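PDB 5CUV: acidocalcisomal pyrophosphatase, which probably hydrolyses inorganic pyrophosphate to phosphate with magnesium as cofactor. Local coordinates for residues Gly108-Glu113 / His142-Ala147; Arg82-Phe87 / Arg98-Met103. All blocks are in the same frame, centred on the assembly; numbering follows the deposited sequence.

Interaction 1. Residues Gly108-Glu113 / His142-Ala147; sequences GRVMNE and HPEVPA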
ATOM      1  N   GLY A 108      38.876  -7.428 -23.075  1.00 53.36           N
ATOM      2  CA  GLY A 108      37.731  -8.177 -23.540  1.00 56.17           C
ATOM      3  C   GLY A 108      37.907  -9.078 -24.746  1.00 58.99           C
ATOM      4  O   GLY A 108      36.941  -9.755 -25.132  1.00 59.91           O
ATOM      5  N   ARG A 109      39.097  -9.127 -25.346  1.00 60.78           N
ATOM      6  CA  ARG A 109      39.273  -9.975 -26.530  1.00 62.12           C
ATOM      7  C   ARG A 109      39.511 -11.481 -26.271  1.00 63.04           C
ATOM      8  O   ARG A 109      40.199 -11.888 -25.335  1.00 62.10           O
ATOM      9  CB  ARG A 109      40.377  -9.388 -27.403  1.00 62.22           C
ATOM     10  CG  ARG A 109      40.491 -10.037 -28.757  1.00 63.13           C
ATOM     11  CD  ARG A 109      41.460  -9.287 -29.644  1.00 63.45           C
ATOM     12  NE  ARG A 109      41.067  -7.900 -29.820  1.00 62.89           N
ATOM     13  CZ  ARG A 109      41.454  -7.176 -30.855  1.00 62.33           C
ATOM     14  NH1 ARG A 109      42.226  -7.744 -31.763  1.00 61.41           N
ATOM     15  NH2 ARG A 109      41.066  -5.909 -30.990  1.00 62.71           N
ATOM     16  N   VAL A 110      38.928 -12.313 -27.120  1.00 65.21           N
ATOM     17  CA  VAL A 110      39.063 -13.756 -26.960  1.00 67.82           C
ATOM     18  C   VAL A 110      40.308 -14.266 -27.671  1.00 69.58           C
ATOM     19  O   VAL A 110      40.263 -14.652 -28.842  1.00 70.09           O
ATOM     20  CB  VAL A 110      37.765 -14.489 -27.440  1.00 67.91           C
ATOM     21  CG1 VAL A 110      36.538 -13.929 -26.674  1.00 66.65           C
ATOM     22  CG2 VAL A 110      37.583 -14.335 -28.973  1.00 68.23           C
HETATM   23  N   MSE A 111      41.418 -14.407 -26.964  1.00 71.68           N
HETATM   24  CA  MSE A 111      42.679 -14.798 -27.556  1.00 73.17           C
HETATM   25  C   MSE A 111      43.057 -16.191 -27.410  1.00 72.63           C
HETATM   26  O   MSE A 111      43.746 -16.614 -26.588  1.00 72.07           O
HETATM   27  CB  MSE A 111      43.874 -14.000 -27.099  1.00 76.32           C
HETATM   28  CG  MSE A 111      43.959 -12.488 -26.975  1.00 80.72           C
HETATM   29 SE   MSE A 111      44.487 -11.551 -28.530  1.00 87.01          SE
HETATM   30  CE  MSE A 111      46.310 -11.393 -28.764  1.00 85.15           C
ATOM     31  N   ASN A 112      42.609 -17.006 -28.292  1.00 72.47           N
ATOM     32  CA  ASN A 112      42.962 -18.427 -28.226  1.00 72.61           C
ATOM     33  C   ASN A 112      44.369 -18.755 -28.759  1.00 73.23           C
ATOM     34  O   ASN A 112      45.029 -17.912 -29.367  1.00 73.10           O
ATOM     35  CB  ASN A 112      41.919 -19.320 -28.905  1.00 72.11           C
ATOM     36  CG  ASN A 112      41.475 -18.795 -30.238  1.00 71.82           C
ATOM     37  OD1 ASN A 112      42.293 -18.442 -31.082  1.00 71.49           O
ATOM     38  ND2 ASN A 112      40.160 -18.754 -30.446  1.00 72.09           N
ATOM     39  N   GLU A 113      44.824 -19.980 -28.514  1.00 73.75           N
ATOM     40  CA  GLU A 113      46.145 -20.417 -28.955  1.00 74.64           C
ATOM     41  C   GLU A 113      46.480 -19.900 -30.360  1.00 74.73           C
ATOM     42  O   GLU A 113      47.589 -19.450 -30.620  1.00 74.54           O
ATOM     43  CB  GLU A 113      46.212 -21.954 -28.906  1.00 75.57           C
ATOM     44  CG  GLU A 113      46.017 -22.550 -27.487  1.00 76.88           C
ATOM     45  CD  GLU A 113      45.029 -23.739 -27.418  1.00 77.89           C
ATOM     46  OE1 GLU A 113      45.182 -24.720 -28.187  1.00 78.67           O
ATOM     47  OE2 GLU A 113      44.097 -23.700 -26.578  1.00 77.74           O
ATOM     48  N   HIS A 142      42.630  -5.566 -36.561  1.00 58.58           N
ATOM     49  CA  HIS A 142      42.024  -6.858 -36.305  1.00 62.30           C
ATOM     50  C   HIS A 142      40.989  -6.794 -35.224  1.00 65.14           C
ATOM     51  O   HIS A 142      41.287  -7.074 -34.064  1.00 65.83           O
ATOM     52  CB  HIS A 142      43.094  -7.856 -35.910  1.00 62.58           C
ATOM     53  CG  HIS A 142      44.137  -8.023 -36.956  1.00 63.03           C
ATOM     54  ND1 HIS A 142      44.844  -6.957 -37.460  1.00 62.94           N
ATOM     55  CD2 HIS A 142      44.514  -9.105 -37.676  1.00 63.70           C
ATOM     56  CE1 HIS A 142      45.608  -7.370 -38.455  1.00 63.29           C
ATOM     57  NE2 HIS A 142      45.425  -8.671 -38.606  1.00 63.78           N
ATOM     58  N   PRO A 143      39.762  -6.397 -35.583  1.00 67.39           N
ATOM     59  CA  PRO A 143      38.654  -6.295 -34.635  1.00 69.51           C
ATOM     60  C   PRO A 143      38.131  -7.703 -34.323  1.00 71.79           C
ATOM     61  O   PRO A 143      36.931  -7.913 -34.109  1.00 72.09           O
ATOM     62  CB  PRO A 143      37.652  -5.445 -35.392  1.00 69.43           C
ATOM     63  CG  PRO A 143      38.541  -4.606 -36.300  1.00 68.96           C
ATOM     64  CD  PRO A 143      39.471  -5.638 -36.809  1.00 67.89           C
ATOM     65  N   GLU A 144      39.067  -8.651 -34.323  1.00 73.99           N
ATOM     66  CA  GLU A 144      38.855 -10.075 -34.043  1.00 76.42           C
ATOM     67  C   GLU A 144      37.514 -10.717 -34.394  1.00 78.30           C
ATOM     68  O   GLU A 144      36.446 -10.108 -34.280  1.00 78.29           O
ATOM     69  CB  GLU A 144      39.125 -10.365 -32.572  1.00 76.19           C
ATOM     70  CG  GLU A 144      38.059  -9.803 -31.658  1.00 75.99           C
ATOM     71  CD  GLU A 144      37.870 -10.632 -30.406  1.00 76.59           C
ATOM     72  OE1 GLU A 144      37.187 -10.137 -29.479  1.00 76.90           O
ATOM     73  OE2 GLU A 144      38.398 -11.772 -30.350  1.00 76.62           O
ATOM     74  N   VAL A 145      37.604 -11.986 -34.778  1.00 80.47           N
ATOM     75  CA  VAL A 145      36.459 -12.804 -35.144  1.00 82.64           C
ATOM     76  C   VAL A 145      35.085 -12.241 -34.795  1.00 83.84           C
ATOM     77  O   VAL A 145      34.864 -11.643 -33.739  1.00 83.64           O
ATOM     78  CB  VAL A 145      36.548 -14.252 -34.522  1.00 83.39           C
ATOM     79  CG1 VAL A 145      37.207 -15.227 -35.508  1.00 82.89           C
ATOM     80  CG2 VAL A 145      37.325 -14.222 -33.187  1.00 83.75           C
ATOM     81  N   PRO A 146      34.132 -12.437 -35.705  1.00 85.30           N
ATOM     82  CA  PRO A 146      32.766 -11.967 -35.517  1.00 85.96           C
ATOM     83  C   PRO A 146      32.045 -13.017 -34.699  1.00 86.42           C
ATOM     84  O   PRO A 146      32.276 -13.138 -33.489  1.00 86.30           O
ATOM     85  CB  PRO A 146      32.234 -11.908 -36.944  1.00 86.45           C
ATOM     86  CG  PRO A 146      32.863 -13.150 -37.557  1.00 86.35           C
ATOM     87  CD  PRO A 146      34.299 -13.067 -37.033  1.00 86.05           C
ATOM     88  N   ALA A 147      31.217 -13.789 -35.415  1.00 86.85           N
ATOM     89  CA  ALA A 147      30.381 -14.868 -34.887  1.00 87.42           C
ATOM     90  C   ALA A 147      31.111 -15.974 -34.122  1.00 87.80           C
ATOM     91  O   ALA A 147      30.466 -16.950 -33.715  1.00 87.54           O
ATOM     92  CB  ALA A 147      29.555 -15.494 -36.032  1.00 87.61           C
TER

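Interaction 2. Residues Arg82-Phe87 / Arg98-Met103; sequences RMFSAF and RKIEHM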
ATOM      1  N   ARG A  82      47.067   5.052 -22.560  1.00 45.35           N
ATOM      2  CA  ARG A  82      47.170   5.145 -21.103  1.00 45.47           C
ATOM      3  C   ARG A  82      46.999   3.763 -20.529  1.00 45.73           C
ATOM      4  O   ARG A  82      47.510   3.479 -19.483  1.00 46.18           O
ATOM      5  CB  ARG A  82      46.111   6.079 -20.475  1.00 44.40           C
ATOM      6  CG  ARG A  82      46.058   7.513 -21.060  1.00 44.97           C
ATOM      7  CD  ARG A  82      45.450   8.489 -20.076  1.00 46.07           C
ATOM      8  NE  ARG A  82      44.089   8.126 -19.662  1.00 46.02           N
ATOM      9  CZ  ARG A  82      43.027   8.896 -19.883  1.00 46.28           C
ATOM     10  NH1 ARG A  82      43.163  10.066 -20.501  1.00 46.54           N
ATOM     11  NH2 ARG A  82      41.822   8.508 -19.509  1.00 46.24           N
HETATM   12  N   MSE A  83      46.285   2.888 -21.211  1.00 47.47           N
HETATM   13  CA  MSE A  83      46.098   1.546 -20.688  1.00 49.78           C
HETATM   14  C   MSE A  83      47.390   0.795 -20.838  1.00 48.84           C
HETATM   15  O   MSE A  83      47.751  -0.029 -19.968  1.00 47.72           O
HETATM   16  CB  MSE A  83      44.979   0.830 -21.443  1.00 55.70           C
HETATM   17  CG  MSE A  83      44.673  -0.558 -20.905  1.00 62.10           C
HETATM   18 SE   MSE A  83      43.943  -0.580 -19.131  1.00 76.99          SE
HETATM   19  CE  MSE A  83      42.141   0.022 -19.564  1.00 70.46           C
ATOM     20  N   PHE A  84      48.085   1.102 -21.943  1.00 47.64           N
ATOM     21  CA  PHE A  84      49.359   0.469 -22.295  1.00 46.22           C
ATOM     22  C   PHE A  84      50.432   0.768 -21.309  1.00 45.64           C
ATOM     23  O   PHE A  84      51.209  -0.103 -20.940  1.00 44.56           O
ATOM     24  CB  PHE A  84      49.861   0.956 -23.623  1.00 47.30           C
ATOM     25  CG  PHE A  84      51.055   0.216 -24.111  1.00 47.37           C
ATOM     26  CD1 PHE A  84      50.901  -0.976 -24.814  1.00 46.70           C
ATOM     27  CD2 PHE A  84      52.336   0.713 -23.882  1.00 48.03           C
ATOM     28  CE1 PHE A  84      52.008  -1.663 -25.289  1.00 46.98           C
ATOM     29  CE2 PHE A  84      53.455   0.035 -24.347  1.00 48.24           C
ATOM     30  CZ  PHE A  84      53.284  -1.160 -25.058  1.00 48.03           C
ATOM     31  N   SER A  85      50.482   2.027 -20.903  1.00 45.77           N
ATOM     32  CA  SER A  85      51.490   2.471 -19.949  1.00 45.72           C
ATOM     33  C   SER A  85      51.172   1.873 -18.580  1.00 45.45           C
ATOM     34  O   SER A  85      52.066   1.534 -17.809  1.00 44.37           O
ATOM     35  CB  SER A  85      51.514   3.997 -19.921  1.00 45.65           C
ATOM     36  OG  SER A  85      52.468   4.489 -19.007  1.00 47.54           O
ATOM     37  N   ALA A  86      49.891   1.709 -18.286  1.00 45.92           N
ATOM     38  CA  ALA A  86      49.533   1.126 -17.005  1.00 47.13           C
ATOM     39  C   ALA A  86      50.218  -0.229 -16.917  1.00 47.70           C
ATOM     40  O   ALA A  86      50.926  -0.507 -15.955  1.00 48.11           O
ATOM     41  CB  ALA A  86      48.007   0.950 -16.875  1.00 46.40           C
ATOM     42  N   PHE A  87      49.997  -1.057 -17.936  1.00 48.12           N
ATOM     43  CA  PHE A  87      50.550  -2.401 -17.996  1.00 48.07           C
ATOM     44  C   PHE A  87      52.063  -2.377 -18.071  1.00 49.23           C
ATOM     45  O   PHE A  87      52.720  -3.370 -17.791  1.00 48.74           O
ATOM     46  CB  PHE A  87      49.961  -3.140 -19.190  1.00 46.66           C
ATOM     47  CG  PHE A  87      48.705  -3.930 -18.870  1.00 44.97           C
ATOM     48  CD1 PHE A  87      48.786  -5.159 -18.214  1.00 44.59           C
ATOM     49  CD2 PHE A  87      47.444  -3.446 -19.234  1.00 44.16           C
ATOM     50  CE1 PHE A  87      47.632  -5.888 -17.936  1.00 44.94           C
ATOM     51  CE2 PHE A  87      46.280  -4.158 -18.961  1.00 42.49           C
ATOM     52  CZ  PHE A  87      46.362  -5.377 -18.317  1.00 44.30           C
ATOM     53  N   ARG A  98      53.762 -11.421 -23.683  1.00 49.49           N
ATOM     54  CA  ARG A  98      52.955 -12.202 -22.745  1.00 49.57           C
ATOM     55  C   ARG A  98      52.048 -11.200 -22.003  1.00 48.71           C
ATOM     56  O   ARG A  98      50.985 -11.558 -21.485  1.00 47.50           O
ATOM     57  CB  ARG A  98      53.866 -12.984 -21.759  1.00 50.46           C
ATOM     58  CG  ARG A  98      54.360 -12.116 -20.574  1.00 53.32           C
ATOM     59  CD  ARG A  98      55.840 -12.251 -20.152  1.00 53.98           C
ATOM     60  NE  ARG A  98      56.068 -13.298 -19.160  1.00 54.67           N
ATOM     61  CZ  ARG A  98      57.078 -13.296 -18.295  1.00 54.84           C
ATOM     62  NH1 ARG A  98      57.961 -12.302 -18.288  1.00 54.15           N
ATOM     63  NH2 ARG A  98      57.212 -14.307 -17.445  1.00 55.67           N
ATOM     64  N   LYS A  99      52.484  -9.943 -21.974  1.00 47.96           N
ATOM     65  CA  LYS A  99      51.739  -8.898 -21.303  1.00 47.98           C
ATOM     66  C   LYS A  99      50.672  -8.425 -22.249  1.00 47.53           C
ATOM     67  O   LYS A  99      49.502  -8.402 -21.904  1.00 48.01           O
ATOM     68  CB  LYS A  99      52.657  -7.752 -20.904  1.00 49.04           C
ATOM     69  CG  LYS A  99      53.118  -7.875 -19.479  1.00 51.05           C
ATOM     70  CD  LYS A  99      51.936  -8.168 -18.561  1.00 53.75           C
ATOM     71  CE  LYS A  99      52.386  -8.354 -17.118  1.00 55.02           C
ATOM     72  NZ  LYS A  99      53.433  -9.444 -17.058  1.00 57.24           N
ATOM     73  N   ILE A 100      51.085  -8.038 -23.442  1.00 46.67           N
ATOM     74  CA  ILE A 100      50.160  -7.620 -24.478  1.00 46.26           C
ATOM     75  C   ILE A 100      49.020  -8.668 -24.548  1.00 47.17           C
ATOM     76  O   ILE A 100      47.883  -8.336 -24.852  1.00 46.64           O
ATOM     77  CB  ILE A 100      50.873  -7.581 -25.863  1.00 45.16           C
ATOM     78  CG1 ILE A 100      51.904  -6.437 -25.903  1.00 44.07           C
ATOM     79  CG2 ILE A 100      49.824  -7.579 -26.971  1.00 44.12           C
ATOM     80  CD1 ILE A 100      51.479  -5.206 -26.656  1.00 44.03           C
ATOM     81  N   GLU A 101      49.322  -9.933 -24.274  1.00 47.95           N
ATOM     82  CA  GLU A 101      48.289 -10.964 -24.327  1.00 49.45           C
ATOM     83  C   GLU A 101      47.356 -10.897 -23.103  1.00 50.21           C
ATOM     84  O   GLU A 101      46.174 -11.230 -23.211  1.00 49.93           O
ATOM     85  CB  GLU A 101      48.931 -12.346 -24.428  1.00 49.84           C
ATOM     86  CG  GLU A 101      47.975 -13.542 -24.361  1.00 51.11           C
ATOM     87  CD  GLU A 101      48.718 -14.903 -24.226  1.00 52.96           C
ATOM     88  OE1 GLU A 101      49.593 -15.208 -25.094  1.00 51.84           O
ATOM     89  OE2 GLU A 101      48.416 -15.662 -23.251  1.00 53.58           O
ATOM     90  N   HIS A 102      47.873 -10.502 -21.936  1.00 50.61           N
ATOM     91  CA  HIS A 102      47.007 -10.377 -20.760  1.00 51.89           C
ATOM     92  C   HIS A 102      46.164  -9.135 -21.005  1.00 51.15           C
ATOM     93  O   HIS A 102      44.936  -9.161 -20.849  1.00 50.11           O
ATOM     94  CB  HIS A 102      47.800 -10.155 -19.475  1.00 55.51           C
ATOM     95  CG  HIS A 102      47.941 -11.374 -18.611  1.00 59.22           C
ATOM     96  ND1 HIS A 102      48.694 -12.474 -18.983  1.00 60.67           N
ATOM     97  CD2 HIS A 102      47.528 -11.614 -17.340  1.00 60.48           C
ATOM     98  CE1 HIS A 102      48.750 -13.331 -17.977  1.00 61.49           C
ATOM     99  NE2 HIS A 102      48.053 -12.833 -16.967  1.00 62.07           N
HETATM  100  N   MSE A 103      46.847  -8.047 -21.382  1.00 50.31           N
HETATM  101  CA  MSE A 103      46.176  -6.789 -21.696  1.00 49.69           C
HETATM  102  C   MSE A 103      45.035  -7.056 -22.653  1.00 47.28           C
HETATM  103  O   MSE A 103      43.948  -6.569 -22.429  1.00 46.53           O
HETATM  104  CB  MSE A 103      47.168  -5.799 -22.304  1.00 53.49           C
HETATM  105  CG  MSE A 103      46.552  -4.454 -22.655  1.00 57.54           C
HETATM  106 SE   MSE A 103      47.819  -3.108 -23.165  1.00 67.48          SE
HETATM  107  CE  MSE A 103      46.554  -1.719 -23.686  1.00 64.99           C
TER

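Interaction 1. Residues Gly108-Glu113 / His142-Ala147
Arg109 and Glu144 reach toward each other from opposite segments, so that the arginine stem meets the carboxylate and its later atoms the glutamate stem. Arg109 CG stands anti to the backbone N (chi1 -170°). Arg109 CB is 3.9 Å from Glu144 OE1, Arg109 CG lies next to the carboxylate, and Arg109 CD meets the glutamate stem at Glu144 CB, also 3.9 Å away. A bend at chi3 then turns the guanidinium so that Glu144 CG sits over one of its faces. The guanidinium and carboxylate planes are only 9° apart, but Glu144 OE1 lies well out of the guanidinium plane, 4.5 Å from Arg109 NE. The opposite charges are therefore neighbours without a salt bridge. At the tip, Arg109 NH1 gives a weak, strongly bent hydrogen bond to His142 O (2.6 Å, 117° at the hydrogen). The carboxylate turns instead to the backbone: Val110 N donates weakly to Glu144 OE2 over 3.3 Å. Beside it, Val110 CG2 touches Val145 CG2 at 4.2 Å. Arg109 also forms a cation-pi contact with Trp139 of helix 132-141. The link runs from the Schellman motif at Gly108 to the N-cap Asn112, whose OD1 caps Asp115 N. It is thus a helix-to-helix linker, here held against the exit from helix 132-141, consistent with the connection between the two halves of an EF-hand-like pair.

Interaction 2. Residues Arg82-Phe87 / Arg98-Met103
Helices 73-87 and 97-106 flank the loop and short strand of the first helix-loop-helix in what its topology suggests is an EF-hand-like pair, in which strand 95-96 pairs antiparallel with strand 129-130. Their facing segments run at 126° to each other, a steep crossing nearer perpendicular than antiparallel, with axes 10.7 Å apart, and the contact between them is made mainly by side chains, with no hydrogen bond across it.

Selenomethionine Met103 is the wedge. Its CG is anti to the backbone N and the chain stays extended to the methyl, so it reaches straight across to helix 73-87 and passes between Phe84 and Phe87. Phe87 lies broadside to the base of this chain: Met103 CB sits over the ring face, 3.9 Å from the Phe87 centroid and 15° off the normal, while Met103 CG approaches the rim at Phe87 CD2. Farther out, the selenium is oblique to both rings, 4.8 Å from the Phe87 centroid and 5.3 Å from that of Phe84, a Met-aromatic contact with each. Phe84 and Met103 cross at about a right angle. The Phe84 ring offers its edge to the other helix, where Ile100 CD1 lies in the ring plane. Lys99 brings its aliphatic CD to Phe87 CD1 at a looser 4.4 Å.

Leu95 of the loop strand touches Phe84, Phe87 and Ile100, and Phe135 of helix 132-141 packs on Ile100 and Met103. Met83 also meets Pro179 of the second subunit. The far end of the wedge is the methyl Met103 CE, which rests against Met83 CG at 3.6 Å and lies 3.7 Å from the backbone atom Phe84 N.

How the interactions relate
Interactions 1 and 2 belong to the same N-terminal helical domain, away from the magnesium and malate sites, with centres 16 Å apart and no direct touch. Interaction 2 is core: largely buried aromatic, selenomethionine and aliphatic groups join the two helices of the first helix-loop-helix. Interaction 1 is a surface contact in which loops meet through weak hydrogen bonds, neighbouring charges and a small valine contact. Helix 97-106 links them along the chain, supplying one side of interaction 2 and running out into segment 108-113. Helix 132-141 serves both, with Phe135 facing the buried contact and Trp138 and Trp139 meeting Arg109.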